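Local atomic coordinates of S-adenosylmethionine:2-demethylmenaquinone methyltransferase (Geobacillus kaustophilus, PDB entry 2PCN), a protein that is an RraA-like alpha/beta protein whose chain folds round a mixed beta-sheet and, in this structure, assembles with two further chains. Residues P33-V37 with R135-G139; M29-P33 with P55-L59; G139-Y143 with A152-L157. All coordinates share one frame. Residue numbers count along the deposited sequence, not the author numbering.

Contact 1 (P33-V37 with R135-G139)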
loop_
_atom_site.group_PDB
_atom_site.type_symbol
_atom_site.label_atom_id
_atom_site.label_comp_id
_atom_site.label_asym_id
_atom_site.label_seq_id
_atom_site.Cartn_x
_atom_site.Cartn_y
_atom_site.Cartn_z
ATOM N N PRO A 33 15.760 -21.584 -5.848
ATOM C CA PRO A 33 14.955 -22.657 -6.436
ATOM C C PRO A 33 13.581 -22.732 -5.787
ATOM O O PRO A 33 13.448 -22.608 -4.572
ATOM C CB PRO A 33 15.800 -23.900 -6.172
ATOM C CG PRO A 33 16.439 -23.581 -4.864
ATOM C CD PRO A 33 16.868 -22.136 -5.051
ATOM N N ILE A 34 12.567 -22.942 -6.615
ATOM C CA ILE A 34 11.185 -23.023 -6.170
ATOM C C ILE A 34 10.758 -24.390 -5.632
ATOM O O ILE A 34 11.106 -25.428 -6.187
ATOM C CB ILE A 34 10.225 -22.666 -7.336
ATOM C CG1 ILE A 34 10.333 -21.181 -7.674
ATOM C CG2 ILE A 34 8.802 -23.053 -6.985
ATOM C CD1 ILE A 34 9.484 -20.776 -8.871
ATOM N N ALA A 35 10.006 -24.355 -4.538
ATOM C CA ALA A 35 9.419 -25.533 -3.913
ATOM C C ALA A 35 7.959 -25.091 -3.888
ATOM O O ALA A 35 7.678 -23.938 -3.551
ATOM C CB ALA A 35 9.942 -25.716 -2.498
ATOM N N THR A 36 7.033 -25.979 -4.245
ATOM C CA THR A 36 5.622 -25.599 -4.291
ATOM C C THR A 36 4.684 -26.269 -3.299
ATOM O O THR A 36 4.899 -27.405 -2.869
ATOM C CB THR A 36 5.021 -25.848 -5.695
ATOM O OG1 THR A 36 5.021 -27.256 -5.968
ATOM C CG2 THR A 36 5.827 -25.129 -6.768
ATOM N N VAL A 37 3.627 -25.542 -2.958
ATOM C CA VAL A 37 2.587 -26.029 -2.061
ATOM C C VAL A 37 1.270 -25.450 -2.566
ATOM O O VAL A 37 1.160 -24.244 -2.792
ATOM C CB VAL A 37 2.793 -25.559 -0.604
ATOM C CG1 VAL A 37 1.687 -26.127 0.276
ATOM C CG2 VAL A 37 4.148 -26.001 -0.090
ATOM N N ARG A 135 3.133 -19.860 -14.382
ATOM C CA ARG A 135 3.116 -21.296 -14.122
ATOM C C ARG A 135 4.346 -21.534 -13.253
ATOM O O ARG A 135 5.477 -21.373 -13.714
ATOM C CB ARG A 135 3.235 -22.075 -15.436
ATOM C CG ARG A 135 3.176 -23.590 -15.297
ATOM C CD ARG A 135 3.617 -24.258 -16.599
ATOM N NE ARG A 135 3.514 -25.715 -16.556
ATOM C CZ ARG A 135 2.364 -26.382 -16.550
ATOM N NH1 ARG A 135 1.214 -25.724 -16.582
ATOM N NH2 ARG A 135 2.364 -27.709 -16.514
ATOM N N TRP A 136 4.120 -21.896 -11.993
ATOM C CA TRP A 136 5.203 -22.131 -11.042
ATOM C C TRP A 136 5.524 -23.621 -10.933
ATOM O O TRP A 136 4.751 -24.386 -10.361
ATOM C CB TRP A 136 4.808 -21.594 -9.660
ATOM C CG TRP A 136 4.204 -20.216 -9.693
ATOM C CD1 TRP A 136 2.955 -19.879 -10.130
ATOM C CD2 TRP A 136 4.826 -18.995 -9.275
ATOM N NE1 TRP A 136 2.758 -18.524 -10.008
ATOM C CE2 TRP A 136 3.891 -17.956 -9.485
ATOM C CE3 TRP A 136 6.081 -18.678 -8.740
ATOM C CZ2 TRP A 136 4.173 -16.618 -9.179
ATOM C CZ3 TRP A 136 6.362 -17.347 -8.435
ATOM C CH2 TRP A 136 5.411 -16.335 -8.656
ATOM N N GLU A 137 6.676 -24.019 -11.467
ATOM C CA GLU A 137 7.093 -25.419 -11.456
ATOM C C GLU A 137 8.194 -25.735 -10.452
ATOM O O GLU A 137 9.111 -24.944 -10.251
ATOM C CB GLU A 137 7.579 -25.827 -12.851
ATOM C CG GLU A 137 6.506 -25.836 -13.926
ATOM C CD GLU A 137 7.061 -26.222 -15.287
ATOM O OE1 GLU A 137 7.822 -27.210 -15.359
ATOM O OE2 GLU A 137 6.730 -25.542 -16.282
ATOM N N PRO A 138 8.116 -26.908 -9.805
ATOM C CA PRO A 138 9.145 -27.285 -8.834
ATOM C C PRO A 138 10.495 -27.325 -9.550
ATOM O O PRO A 138 10.584 -27.800 -10.680
ATOM C CB PRO A 138 8.698 -28.673 -8.383
ATOM C CG PRO A 138 7.207 -28.590 -8.484
ATOM C CD PRO A 138 7.015 -27.887 -9.810
ATOM N N GLY A 139 11.537 -26.814 -8.906
ATOM C CA GLY A 139 12.847 -26.825 -9.533
ATOM C C GLY A 139 13.138 -25.567 -10.328
ATOM O O GLY A 139 14.293 -25.293 -10.658
#

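Contact 2 (M29-P33 with P55-L59)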
loop_
_atom_site.group_PDB
_atom_site.type_symbol
_atom_site.label_atom_id
_atom_site.label_comp_id
_atom_site.label_asym_id
_atom_site.label_seq_id
_atom_site.Cartn_x
_atom_site.Cartn_y
_atom_site.Cartn_z
ATOM N N MET A 29 14.707 -8.214 -1.146
ATOM C CA MET A 29 15.194 -8.903 -2.331
ATOM C C MET A 29 15.613 -10.324 -1.964
ATOM O O MET A 29 16.361 -10.527 -1.010
ATOM C CB MET A 29 16.386 -8.147 -2.917
ATOM C CG MET A 29 17.016 -8.814 -4.118
ATOM S SD MET A 29 18.430 -7.877 -4.730
ATOM C CE MET A 29 17.607 -6.668 -5.766
ATOM N N PHE A 30 15.116 -11.303 -2.710
ATOM C CA PHE A 30 15.462 -12.696 -2.451
ATOM C C PHE A 30 15.187 -13.547 -3.681
ATOM O O PHE A 30 14.385 -13.173 -4.538
ATOM C CB PHE A 30 14.691 -13.227 -1.228
ATOM C CG PHE A 30 13.193 -13.176 -1.371
ATOM C CD1 PHE A 30 12.477 -14.312 -1.737
ATOM C CD2 PHE A 30 12.500 -11.995 -1.128
ATOM C CE1 PHE A 30 11.086 -14.273 -1.857
ATOM C CE2 PHE A 30 11.112 -11.942 -1.246
ATOM C CZ PHE A 30 10.402 -13.087 -1.612
ATOM N N SER A 31 15.872 -14.682 -3.778
ATOM C CA SER A 31 15.703 -15.564 -4.923
ATOM C C SER A 31 16.229 -16.960 -4.615
ATOM O O SER A 31 16.923 -17.167 -3.620
ATOM C CB SER A 31 16.450 -14.996 -6.132
ATOM O OG SER A 31 17.850 -14.972 -5.889
ATOM N N GLY A 32 15.896 -17.913 -5.478
ATOM C CA GLY A 32 16.345 -19.276 -5.275
ATOM C C GLY A 32 15.422 -20.288 -5.927
ATOM O O GLY A 32 14.398 -19.916 -6.502
ATOM N N PRO A 33 15.760 -21.584 -5.848
ATOM C CA PRO A 33 14.955 -22.657 -6.436
ATOM C C PRO A 33 13.581 -22.732 -5.787
ATOM O O PRO A 33 13.448 -22.608 -4.572
ATOM C CB PRO A 33 15.800 -23.900 -6.172
ATOM C CG PRO A 33 16.439 -23.581 -4.864
ATOM C CD PRO A 33 16.868 -22.136 -5.051
ATOM N N PRO A 55 18.101 -25.790 2.018
ATOM C CA PRO A 55 18.452 -24.404 2.342
ATOM C C PRO A 55 18.522 -23.596 1.045
ATOM O O PRO A 55 18.916 -24.124 0.001
ATOM C CB PRO A 55 19.826 -24.540 3.003
ATOM C CG PRO A 55 19.771 -25.908 3.623
ATOM C CD PRO A 55 19.121 -26.722 2.529
ATOM N N GLY A 56 18.137 -22.325 1.106
ATOM C CA GLY A 56 18.177 -21.482 -0.079
ATOM C C GLY A 56 16.903 -21.516 -0.904
ATOM O O GLY A 56 16.731 -20.728 -1.837
ATOM N N THR A 57 16.003 -22.430 -0.559
ATOM C CA THR A 57 14.736 -22.577 -1.272
ATOM C C THR A 57 13.788 -21.404 -1.056
ATOM O O THR A 57 13.804 -20.757 -0.009
ATOM C CB THR A 57 13.974 -23.848 -0.806
ATOM O OG1 THR A 57 14.727 -25.018 -1.139
ATOM C CG2 THR A 57 12.599 -23.927 -1.471
ATOM N N VAL A 58 12.969 -21.136 -2.066
ATOM C CA VAL A 58 11.944 -20.108 -1.983
ATOM C C VAL A 58 10.650 -20.908 -2.085
ATOM O O VAL A 58 10.371 -21.510 -3.121
ATOM C CB VAL A 58 11.998 -19.107 -3.156
ATOM C CG1 VAL A 58 10.740 -18.245 -3.149
ATOM C CG2 VAL A 58 13.227 -18.213 -3.028
ATOM N N LEU A 59 9.880 -20.944 -1.004
ATOM C CA LEU A 59 8.626 -21.684 -1.012
ATOM C C LEU A 59 7.531 -20.823 -1.624
ATOM O O LEU A 59 7.301 -19.699 -1.182
ATOM C CB LEU A 59 8.224 -22.077 0.413
ATOM C CG LEU A 59 6.977 -22.968 0.489
ATOM C CD1 LEU A 59 7.315 -24.354 -0.036
ATOM C CD2 LEU A 59 6.485 -23.060 1.918
HETATM O O HOH W 1 18.704 -19.078 -2.741
#

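Contact 3 (G139-Y143 with A152-L157)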
loop_
_atom_site.group_PDB
_atom_site.type_symbol
_atom_site.label_atom_id
_atom_site.label_comp_id
_atom_site.label_asym_id
_atom_site.label_seq_id
_atom_site.Cartn_x
_atom_site.Cartn_y
_atom_site.Cartn_z
ATOM N N GLY A 139 11.537 -26.814 -8.906
ATOM C CA GLY A 139 12.847 -26.825 -9.533
ATOM C C GLY A 139 13.138 -25.567 -10.328
ATOM O O GLY A 139 14.293 -25.293 -10.658
ATOM N N ALA A 140 12.095 -24.810 -10.656
ATOM C CA ALA A 140 12.272 -23.565 -11.395
ATOM C C ALA A 140 12.917 -22.568 -10.438
ATOM O O ALA A 140 13.013 -22.834 -9.243
ATOM C CB ALA A 140 10.921 -23.038 -11.880
ATOM N N TYR A 141 13.363 -21.430 -10.962
ATOM C CA TYR A 141 14.006 -20.410 -10.138
ATOM C C TYR A 141 13.200 -19.120 -10.099
ATOM O O TYR A 141 12.738 -18.637 -11.131
ATOM C CB TYR A 141 15.412 -20.117 -10.668
ATOM C CG TYR A 141 16.489 -21.009 -10.091
ATOM C CD1 TYR A 141 17.172 -20.645 -8.932
ATOM C CD2 TYR A 141 16.809 -22.227 -10.691
ATOM C CE1 TYR A 141 18.151 -21.471 -8.381
ATOM C CE2 TYR A 141 17.786 -23.062 -10.147
ATOM C CZ TYR A 141 18.453 -22.677 -8.994
ATOM O OH TYR A 141 19.420 -23.497 -8.454
ATOM N N VAL A 142 13.040 -18.558 -8.905
ATOM C CA VAL A 142 12.291 -17.319 -8.762
ATOM C C VAL A 142 13.170 -16.202 -8.203
ATOM O O VAL A 142 13.995 -16.423 -7.318
ATOM C CB VAL A 142 11.052 -17.518 -7.851
ATOM C CG1 VAL A 142 11.484 -17.949 -6.456
ATOM C CG2 VAL A 142 10.232 -16.238 -7.797
ATOM N N TYR A 143 12.991 -15.005 -8.743
ATOM C CA TYR A 143 13.751 -13.838 -8.314
ATOM C C TYR A 143 12.736 -12.779 -7.916
ATOM O O TYR A 143 11.819 -12.471 -8.678
ATOM C CB TYR A 143 14.614 -13.320 -9.465
ATOM C CG TYR A 143 15.578 -14.351 -10.008
ATOM C CD1 TYR A 143 16.834 -14.533 -9.434
ATOM C CD2 TYR A 143 15.217 -15.170 -11.076
ATOM C CE1 TYR A 143 17.711 -15.508 -9.912
ATOM C CE2 TYR A 143 16.084 -16.146 -11.562
ATOM C CZ TYR A 143 17.328 -16.311 -10.977
ATOM O OH TYR A 143 18.187 -17.273 -11.462
ATOM N N ALA A 152 12.235 -18.164 -13.848
ATOM C CA ALA A 152 12.987 -18.768 -14.947
ATOM C C ALA A 152 12.967 -20.281 -14.731
ATOM O O ALA A 152 12.793 -20.746 -13.606
ATOM C CB ALA A 152 14.423 -18.253 -14.951
ATOM N N ASN A 153 13.139 -21.053 -15.799
ATOM C CA ASN A 153 13.119 -22.505 -15.663
ATOM C C ASN A 153 14.451 -23.087 -15.207
ATOM O O ASN A 153 14.618 -24.306 -15.148
ATOM C CB ASN A 153 12.679 -23.155 -16.977
ATOM C CG ASN A 153 11.197 -22.973 -17.248
ATOM O OD1 ASN A 153 10.682 -23.419 -18.273
ATOM N ND2 ASN A 153 10.500 -22.317 -16.323
ATOM N N LYS A 154 15.395 -22.212 -14.879
ATOM C CA LYS A 154 16.708 -22.635 -14.409
ATOM C C LYS A 154 17.501 -21.455 -13.863
ATOM O O LYS A 154 17.123 -20.301 -14.064
ATOM C CB LYS A 154 17.488 -23.323 -15.537
ATOM C CG LYS A 154 17.528 -22.565 -16.858
ATOM C CD LYS A 154 18.436 -21.349 -16.807
ATOM C CE LYS A 154 18.554 -20.707 -18.179
ATOM N NZ LYS A 154 17.229 -20.286 -18.718
ATOM N N ASP A 155 18.593 -21.749 -13.167
ATOM C CA ASP A 155 19.432 -20.703 -12.598
ATOM C C ASP A 155 20.037 -19.881 -13.733
ATOM O O ASP A 155 20.896 -20.364 -14.471
ATOM C CB ASP A 155 20.548 -21.324 -11.756
ATOM C CG ASP A 155 21.262 -20.301 -10.896
ATOM O OD1 ASP A 155 21.648 -19.241 -11.430
ATOM O OD2 ASP A 155 21.440 -20.563 -9.687
ATOM N N LEU A 156 19.583 -18.639 -13.867
ATOM C CA LEU A 156 20.065 -17.752 -14.922
ATOM C C LEU A 156 21.450 -17.183 -14.647
ATOM O O LEU A 156 22.063 -16.580 -15.528
ATOM C CB LEU A 156 19.079 -16.596 -15.130
ATOM C CG LEU A 156 17.684 -16.938 -15.654
ATOM C CD1 LEU A 156 16.860 -15.669 -15.781
ATOM C CD2 LEU A 156 17.798 -17.631 -17.003
ATOM N N LEU A 157 21.945 -17.375 -13.429
ATOM C CA LEU A 157 23.255 -16.855 -13.056
ATOM C C LEU A 157 24.304 -17.951 -12.907
ATOM O O LEU A 157 25.364 -17.733 -12.320
ATOM C CB LEU A 157 23.139 -16.065 -11.754
ATOM C CG LEU A 157 22.116 -14.927 -11.803
ATOM C CD1 LEU A 157 21.966 -14.323 -10.424
ATOM C CD2 LEU A 157 22.556 -13.875 -12.812
#

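Contact 1 (P33-V37 with R135-G139)
In the alpha/beta fold of this RraA-like protein, strand 30-38 of the mixed sheet meets the end of strand 134-136 and the connection that leads on into strand 141-145. Three residues carry most of the 285 Å² buried here: Ile34, Thr36 and Trp136. The alternation of the strand sets the pattern, since the CA-to-CB bonds of Ile34 and Thr36 point toward 135-139 while that of Ala35 points away. Ile34 CD1 lies 4.0 Å from Trp136 CE3, near the plane of the indole, so the isoleucine abuts a ring edge. The same residue uses its other branch against the backbone, Ile34 CG2 being 3.8 Å from Glu137 O. Thr36, two residues on and on the same side of the strand, does likewise: its CG2 is 3.8 Å from Trp136 O, and its OG1 is 3.6 Å from Pro138 CG, a packing contact only, because the hydroxyl is hydrogen-bonded to the carbonyl of Val127. Outside the two segments, Trp136 NE1 donates to Phe131 O and the indole stacks with the Phe131 ring. Gly139 has phi/psi of 91/-17°, where a CB would be jammed against the carbonyl oxygen of Pro138. Its amide meets the strand: the hydrogen bond from Gly139 N to Ile34 O is 3.1 Å long and nearly straight, at 174°.

Contact 2 (M29-P33 with P55-L59)
Val58 lays its CG2 methyl over the backbone of strand 30-38, 3.6 Å from Ser31 C and 3.6 Å from Gly32 N, and the same atom reaches the edge of the Phe30 ring, 4.2 Å from Phe30 CD1. The close approach of Gly56 O to Gly32, 3.8 Å from Gly32 CA, depends on the lack of a side chain there: at phi/psi of 154/178° an ideal CB would fall 2.3 Å from Gly56 O, a clash. Pro33 is the other main contributor, with its CD 3.5 Å from Gly56 O. The backbone tie is the hydrogen bond from Val58 N to Pro33 O, 2.9 Å and 173°; Thr57 CA adds a CA-H...O contact to Pro33 O at 3.5 Å. Beside this bond, Ser31 O and Gly56 O are 4.0 Å apart, and a water bridges them by donating to both, at 2.8 Å from Ser31 O and 2.7 Å from Gly56 O. The two segments belong to a beta-alpha-beta unit made of strand 30-38, helix 44-52 and strand 58-62, with the strands parallel. Leu59 turns away from 29-33 and packs on Val46, Ala49 and Leu50 of that helix, whereas Val58 also touches Val142 of strand 141-145, which pairs antiparallel with strand 30-38.

Contact 3 (G139-Y143 with A152-L157)
Backbone hydrogen bonding comes first: Tyr141 N donates to Ala152 O at 2.8 Å and 168°, and Ala152 N donates to Tyr141 O at 2.8 Å and 167°, which makes Tyr141 and Ala152 an antiparallel hydrogen-bonded pair with CA atoms 5.2 Å apart. A side-chain bond extends the link beyond the strand, as Leu156 N donates to Tyr143 OH at 3.1 Å and 155°. Within 152-157, Asp155 OD1 accepts from Leu157 N at 2.8 Å, an Asx turn that bends the chain just past the tyrosines. The aromatic contacts differ between the two rings. Asp155 CB sits over the face of Tyr141, 3.8 Å from the ring centroid and 19° off its normal, a CH-pi contact. Tyr143 instead packs on apolar groups, with its CE2 4.3 Å from both Ala152 CB, at the ring edge, and Leu156 CD1, and its CE1 4.4 Å from Leu157 CD1; Leu156 also touches Phe10 of helix 3-10. Among charged groups, Lys154 forms a salt bridge with Glu13. Strands 141-145 and 148-152 follow directly in sequence and run antiparallel, so this pair marks the open end of a beta-hairpin, with the C-terminal tail leaving across its two tyrosines.

Going from the N terminus, helix 3-10 and two short strands precede strand 30-38, which supplies one side of both contact 1 and contact 2. Contact 2 closes the short loop through helix 44-52; contact 1 closes a far longer one, back from residues 135-139. The two overlap at their start, sharing Pro33, so the loop of contact 2 is not cleanly nested. Contact 3 follows in series, starting at Gly139 where contact 1 ends, and closes the tight hairpin to 152-157. Strand 30-38 stands between strands 58-62 and 141-145: Ala35 N lies 3.2 Å from Val58 O, and Ile34 N lies 2.7 Å from Ala140 O, joining the beta-alpha-beta unit to the C-terminal hairpin in one sheet.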